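Local structure of hypothetical protein (Chlorobium tepidum, 2HR2) at residues Phe73-Phe87 against Trp101-Leu115. The protein is of unknown function but has a TPR-like alpha-alpha superhelix fold, and probably serves as a helical scaffold for binding partners. Numbering follows the deposited sequence.
Sequences FDEALHSADKALHYF and WISAVYSRALALDGL
Phe87 and Trp101 meet by interlocked CH-pi contacts: Phe87 CB stands 3.5 Å from the centroid of the indole five-membered ring, almost on its normal, while Trp101 CA lies over a face of the phenyl ring. The two ring planes are nearly parallel but slid apart: the indole lies on the CB of Phe87 and the phenyl ring on the CA of Trp101, so the rings themselves barely overlap. Trp101 CG is anti to the backbone N (chi1 -168°), which carries the indole alongside helix 73-87, with Phe87 O over the same face as Phe87 CB and Leu84 CD2 at the ring edge. An alanine in place of Trp101 would probably leave Phe87 CB and Leu84 CD2 without their flat partner and open a gap at this end of the contact.

The tight middle is built on small residues. Ala80 CB approaches Ala104 O at 3.7 Å, consistent with an axis separation of 8.5 Å, and Leu84 is a knob among Trp101, Ala104, Val105 and Arg108, its CD2 3.5 Å from Val105 CG2.

On the polar, partly exposed flank, Arg108 is itself a knob, its CG on Leu77 and its CD on Leu84. Its extended chain brings NE to Asp81 OD1 at 2.9 Å, in a salt bridge whose bent hydrogen bond (143°) uses the syn lone pair. The loose end holds exposed Asp74, Gly114 and Leu115: Gly114 CA makes a CH-pi contact 3.8 Å from the Phe73 ring centroid, and Leu115 CD1 touches Leu77 CD2 at 3.7 Å.

The two helices run antiparallel (147° between their directions) as successive layers of the alpha-alpha superhelix; helix 52-69 packs against Ala76 and Ser79, whereas helices 118-134 and 142-157 pack against helix 97-114.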
# COMPACT_ATOMS: atom_id res chain seq x y z
N PHE A 73 0.23 -6.35 -12.19
CA PHE A 73 0.91 -5.06 -12.05
C PHE A 73 0.16 -3.82 -12.51
O PHE A 73 0.34 -2.75 -11.91
CB PHE A 73 2.28 -5.12 -12.73
CG PHE A 73 3.20 -6.17 -12.16
CD1 PHE A 73 3.62 -6.10 -10.84
CD2 PHE A 73 3.65 -7.22 -12.94
CE1 PHE A 73 4.47 -7.06 -10.30
CE2 PHE A 73 4.50 -8.19 -12.42
CZ PHE A 73 4.92 -8.10 -11.10
N ASP A 74 -0.65 -3.93 -13.55
CA ASP A 74 -1.39 -2.76 -14.02
C ASP A 74 -2.35 -2.27 -12.94
O ASP A 74 -2.36 -1.09 -12.60
CB ASP A 74 -2.12 -3.06 -15.32
CG ASP A 74 -2.52 -1.80 -16.08
OD1 ASP A 74 -2.19 -0.68 -15.62
OD2 ASP A 74 -3.16 -1.93 -17.14
N GLU A 75 -3.14 -3.18 -12.38
CA GLU A 75 -4.08 -2.83 -11.31
C GLU A 75 -3.35 -2.38 -10.04
O GLU A 75 -3.82 -1.51 -9.33
CB GLU A 75 -5.02 -3.99 -10.99
CG GLU A 75 -5.94 -4.40 -12.14
CD GLU A 75 -6.87 -5.56 -11.79
OE1 GLU A 75 -6.88 -6.01 -10.62
OE2 GLU A 75 -7.60 -6.02 -12.70
N ALA A 76 -2.20 -3.00 -9.77
CA ALA A 76 -1.39 -2.66 -8.60
C ALA A 76 -0.90 -1.22 -8.68
O ALA A 76 -0.98 -0.47 -7.71
CB ALA A 76 -0.21 -3.61 -8.47
N LEU A 77 -0.40 -0.83 -9.86
CA LEU A 77 0.10 0.51 -10.08
C LEU A 77 -0.97 1.56 -9.80
O LEU A 77 -0.70 2.56 -9.14
CB LEU A 77 0.60 0.65 -11.52
CG LEU A 77 1.17 2.01 -11.95
CD1 LEU A 77 2.29 2.45 -11.03
CD2 LEU A 77 1.67 1.92 -13.38
N HIS A 78 -2.18 1.32 -10.32
CA HIS A 78 -3.28 2.26 -10.12
C HIS A 78 -3.72 2.37 -8.67
O HIS A 78 -4.04 3.46 -8.19
CB HIS A 78 -4.43 2.00 -11.10
CG HIS A 78 -4.14 2.56 -12.46
ND1 HIS A 78 -4.44 3.86 -12.82
CD2 HIS A 78 -3.51 2.02 -13.54
CE1 HIS A 78 -4.05 4.08 -14.05
NE2 HIS A 78 -3.48 2.98 -14.51
N SER A 79 -3.70 1.25 -7.95
CA SER A 79 -4.07 1.27 -6.54
C SER A 79 -3.01 2.02 -5.73
O SER A 79 -3.35 2.82 -4.86
CB SER A 79 -4.27 -0.14 -6.02
OG SER A 79 -4.81 -0.10 -4.71
N ALA A 80 -1.74 1.77 -6.02
CA ALA A 80 -0.65 2.46 -5.32
C ALA A 80 -0.70 3.97 -5.57
O ALA A 80 -0.50 4.75 -4.65
CB ALA A 80 0.69 1.89 -5.74
N ASP A 81 -0.99 4.38 -6.81
CA ASP A 81 -1.09 5.81 -7.13
C ASP A 81 -2.20 6.49 -6.33
O ASP A 81 -2.03 7.62 -5.89
CB ASP A 81 -1.33 6.03 -8.63
CG ASP A 81 -0.11 5.71 -9.47
OD1 ASP A 81 1.00 5.62 -8.91
OD2 ASP A 81 -0.26 5.56 -10.70
N LYS A 82 -3.33 5.80 -6.15
CA LYS A 82 -4.44 6.36 -5.37
C LYS A 82 -4.05 6.52 -3.90
O LYS A 82 -4.45 7.49 -3.25
CB LYS A 82 -5.74 5.56 -5.55
CG LYS A 82 -6.39 5.78 -6.94
CD LYS A 82 -7.79 5.18 -7.05
N ALA A 83 -3.24 5.60 -3.38
CA ALA A 83 -2.76 5.71 -2.00
C ALA A 83 -1.75 6.85 -1.86
O ALA A 83 -1.81 7.63 -0.91
CB ALA A 83 -2.14 4.40 -1.54
N LEU A 84 -0.84 6.94 -2.83
CA LEU A 84 0.19 7.97 -2.82
C LEU A 84 -0.37 9.38 -3.01
O LEU A 84 0.22 10.35 -2.53
CB LEU A 84 1.26 7.66 -3.86
CG LEU A 84 2.06 6.39 -3.58
CD1 LEU A 84 2.87 5.97 -4.80
CD2 LEU A 84 2.97 6.55 -2.37
N HIS A 85 -1.50 9.51 -3.71
CA HIS A 85 -2.15 10.81 -3.90
C HIS A 85 -2.50 11.39 -2.53
O HIS A 85 -2.40 12.60 -2.32
CB HIS A 85 -3.40 10.67 -4.77
CG HIS A 85 -4.08 11.98 -5.06
ND1 HIS A 85 -3.65 12.84 -6.04
CD2 HIS A 85 -5.19 12.55 -4.52
CE1 HIS A 85 -4.44 13.90 -6.09
NE2 HIS A 85 -5.38 13.75 -5.18
N TYR A 86 -2.88 10.53 -1.59
CA TYR A 86 -3.19 10.94 -0.22
C TYR A 86 -1.92 11.16 0.61
O TYR A 86 -1.79 12.20 1.26
CB TYR A 86 -4.07 9.89 0.47
CG TYR A 86 -4.35 10.19 1.93
CD1 TYR A 86 -5.34 11.10 2.30
CD2 TYR A 86 -3.64 9.55 2.94
CE1 TYR A 86 -5.60 11.37 3.63
CE2 TYR A 86 -3.89 9.82 4.28
CZ TYR A 86 -4.87 10.73 4.62
OH TYR A 86 -5.14 11.00 5.94
N PHE A 87 -1.01 10.20 0.59
CA PHE A 87 0.21 10.30 1.40
C PHE A 87 1.12 11.48 1.04
O PHE A 87 1.75 12.06 1.92
CB PHE A 87 1.02 8.99 1.38
CG PHE A 87 0.34 7.83 2.06
CD1 PHE A 87 -0.01 7.90 3.40
CD2 PHE A 87 0.10 6.66 1.37
CE1 PHE A 87 -0.62 6.83 4.02
CE2 PHE A 87 -0.51 5.58 1.99
CZ PHE A 87 -0.87 5.66 3.32
N TRP A 101 2.78 4.12 3.83
CA TRP A 101 3.28 5.04 2.81
C TRP A 101 4.43 4.32 2.09
O TRP A 101 4.42 4.20 0.86
CB TRP A 101 3.82 6.32 3.45
CG TRP A 101 4.11 7.47 2.49
CD1 TRP A 101 4.23 7.41 1.13
CD2 TRP A 101 4.45 8.81 2.87
NE1 TRP A 101 4.54 8.66 0.63
CE2 TRP A 101 4.69 9.53 1.68
CE3 TRP A 101 4.54 9.48 4.09
CZ2 TRP A 101 5.02 10.87 1.68
CZ3 TRP A 101 4.86 10.82 4.09
CH2 TRP A 101 5.10 11.51 2.89
N ILE A 102 5.40 3.84 2.87
CA ILE A 102 6.56 3.13 2.33
C ILE A 102 6.12 1.92 1.50
O ILE A 102 6.66 1.67 0.43
CB ILE A 102 7.54 2.69 3.46
CG1 ILE A 102 8.19 3.93 4.10
CG2 ILE A 102 8.64 1.77 2.92
CD1 ILE A 102 9.03 3.64 5.32
N SER A 103 5.13 1.19 2.01
CA SER A 103 4.58 0.04 1.31
C SER A 103 4.05 0.42 -0.08
O SER A 103 4.32 -0.28 -1.06
CB SER A 103 3.44 -0.58 2.15
OG SER A 103 2.75 -1.59 1.43
N ALA A 104 3.31 1.51 -0.15
CA ALA A 104 2.74 1.98 -1.42
C ALA A 104 3.82 2.37 -2.43
O ALA A 104 3.67 2.11 -3.62
CB ALA A 104 1.80 3.15 -1.17
N VAL A 105 4.89 3.00 -1.95
CA VAL A 105 6.00 3.40 -2.82
C VAL A 105 6.70 2.15 -3.34
O VAL A 105 7.08 2.09 -4.51
CB VAL A 105 6.99 4.33 -2.06
CG1 VAL A 105 8.19 4.69 -2.91
CG2 VAL A 105 6.29 5.61 -1.63
N TYR A 106 6.86 1.16 -2.47
CA TYR A 106 7.48 -0.11 -2.83
C TYR A 106 6.63 -0.85 -3.85
O TYR A 106 7.16 -1.36 -4.84
CB TYR A 106 7.70 -0.95 -1.58
CG TYR A 106 8.39 -2.27 -1.80
CD1 TYR A 106 9.71 -2.32 -2.23
CD2 TYR A 106 7.73 -3.47 -1.54
CE1 TYR A 106 10.36 -3.53 -2.42
CE2 TYR A 106 8.37 -4.67 -1.73
CZ TYR A 106 9.68 -4.70 -2.17
OH TYR A 106 10.31 -5.91 -2.34
N SER A 107 5.32 -0.91 -3.62
CA SER A 107 4.40 -1.54 -4.56
C SER A 107 4.48 -0.87 -5.93
O SER A 107 4.45 -1.55 -6.96
CB SER A 107 2.95 -1.47 -4.04
OG SER A 107 2.76 -2.25 -2.87
N ARG A 108 4.57 0.46 -5.94
CA ARG A 108 4.66 1.20 -7.19
C ARG A 108 5.93 0.84 -7.94
O ARG A 108 5.90 0.69 -9.16
CB ARG A 108 4.62 2.71 -6.93
CG ARG A 108 4.63 3.53 -8.20
CD ARG A 108 4.20 4.95 -7.97
NE ARG A 108 3.90 5.60 -9.25
CZ ARG A 108 4.79 6.18 -10.04
NH1 ARG A 108 6.08 6.22 -9.72
NH2 ARG A 108 4.39 6.72 -11.17
N ALA A 109 7.04 0.71 -7.22
CA ALA A 109 8.31 0.34 -7.83
C ALA A 109 8.21 -1.05 -8.45
O ALA A 109 8.62 -1.25 -9.59
CB ALA A 109 9.42 0.39 -6.80
N LEU A 110 7.66 -2.01 -7.70
CA LEU A 110 7.48 -3.38 -8.20
C LEU A 110 6.56 -3.42 -9.41
O LEU A 110 6.80 -4.19 -10.34
CB LEU A 110 6.90 -4.29 -7.12
CG LEU A 110 7.71 -4.60 -5.86
CD1 LEU A 110 6.87 -5.45 -4.89
CD2 LEU A 110 9.02 -5.30 -6.19
N ALA A 111 5.51 -2.61 -9.39
CA ALA A 111 4.55 -2.57 -10.49
C ALA A 111 5.18 -2.01 -11.76
O ALA A 111 5.05 -2.60 -12.83
CB ALA A 111 3.33 -1.75 -10.10
N LEU A 112 5.87 -0.88 -11.63
CA LEU A 112 6.56 -0.26 -12.76
C LEU A 112 7.58 -1.22 -13.35
O LEU A 112 7.72 -1.32 -14.57
CB LEU A 112 7.25 1.03 -12.34
CG LEU A 112 6.34 2.21 -12.01
CD1 LEU A 112 7.11 3.29 -11.26
CD2 LEU A 112 5.69 2.77 -13.27
N ASP A 113 8.30 -1.91 -12.47
CA ASP A 113 9.32 -2.87 -12.89
C ASP A 113 8.66 -4.04 -13.63
O ASP A 113 9.14 -4.47 -14.69
CB ASP A 113 10.09 -3.35 -11.66
CG ASP A 113 11.32 -4.18 -12.01
OD1 ASP A 113 11.68 -4.28 -13.20
OD2 ASP A 113 11.93 -4.73 -11.06
N GLY A 114 7.56 -4.54 -13.07
CA GLY A 114 6.81 -5.64 -13.68
C GLY A 114 6.21 -5.31 -15.04
O GLY A 114 6.02 -6.20 -15.87
N LEU A 115 5.93 -4.03 -15.28
CA LEU A 115 5.39 -3.56 -16.55
C LEU A 115 6.48 -3.22 -17.57
O LEU A 115 6.19 -2.76 -18.67
CB LEU A 115 4.49 -2.34 -16.32
CG LEU A 115 3.22 -2.58 -15.51
CD1 LEU A 115 2.61 -1.27 -15.06
CD2 LEU A 115 2.21 -3.41 -16.31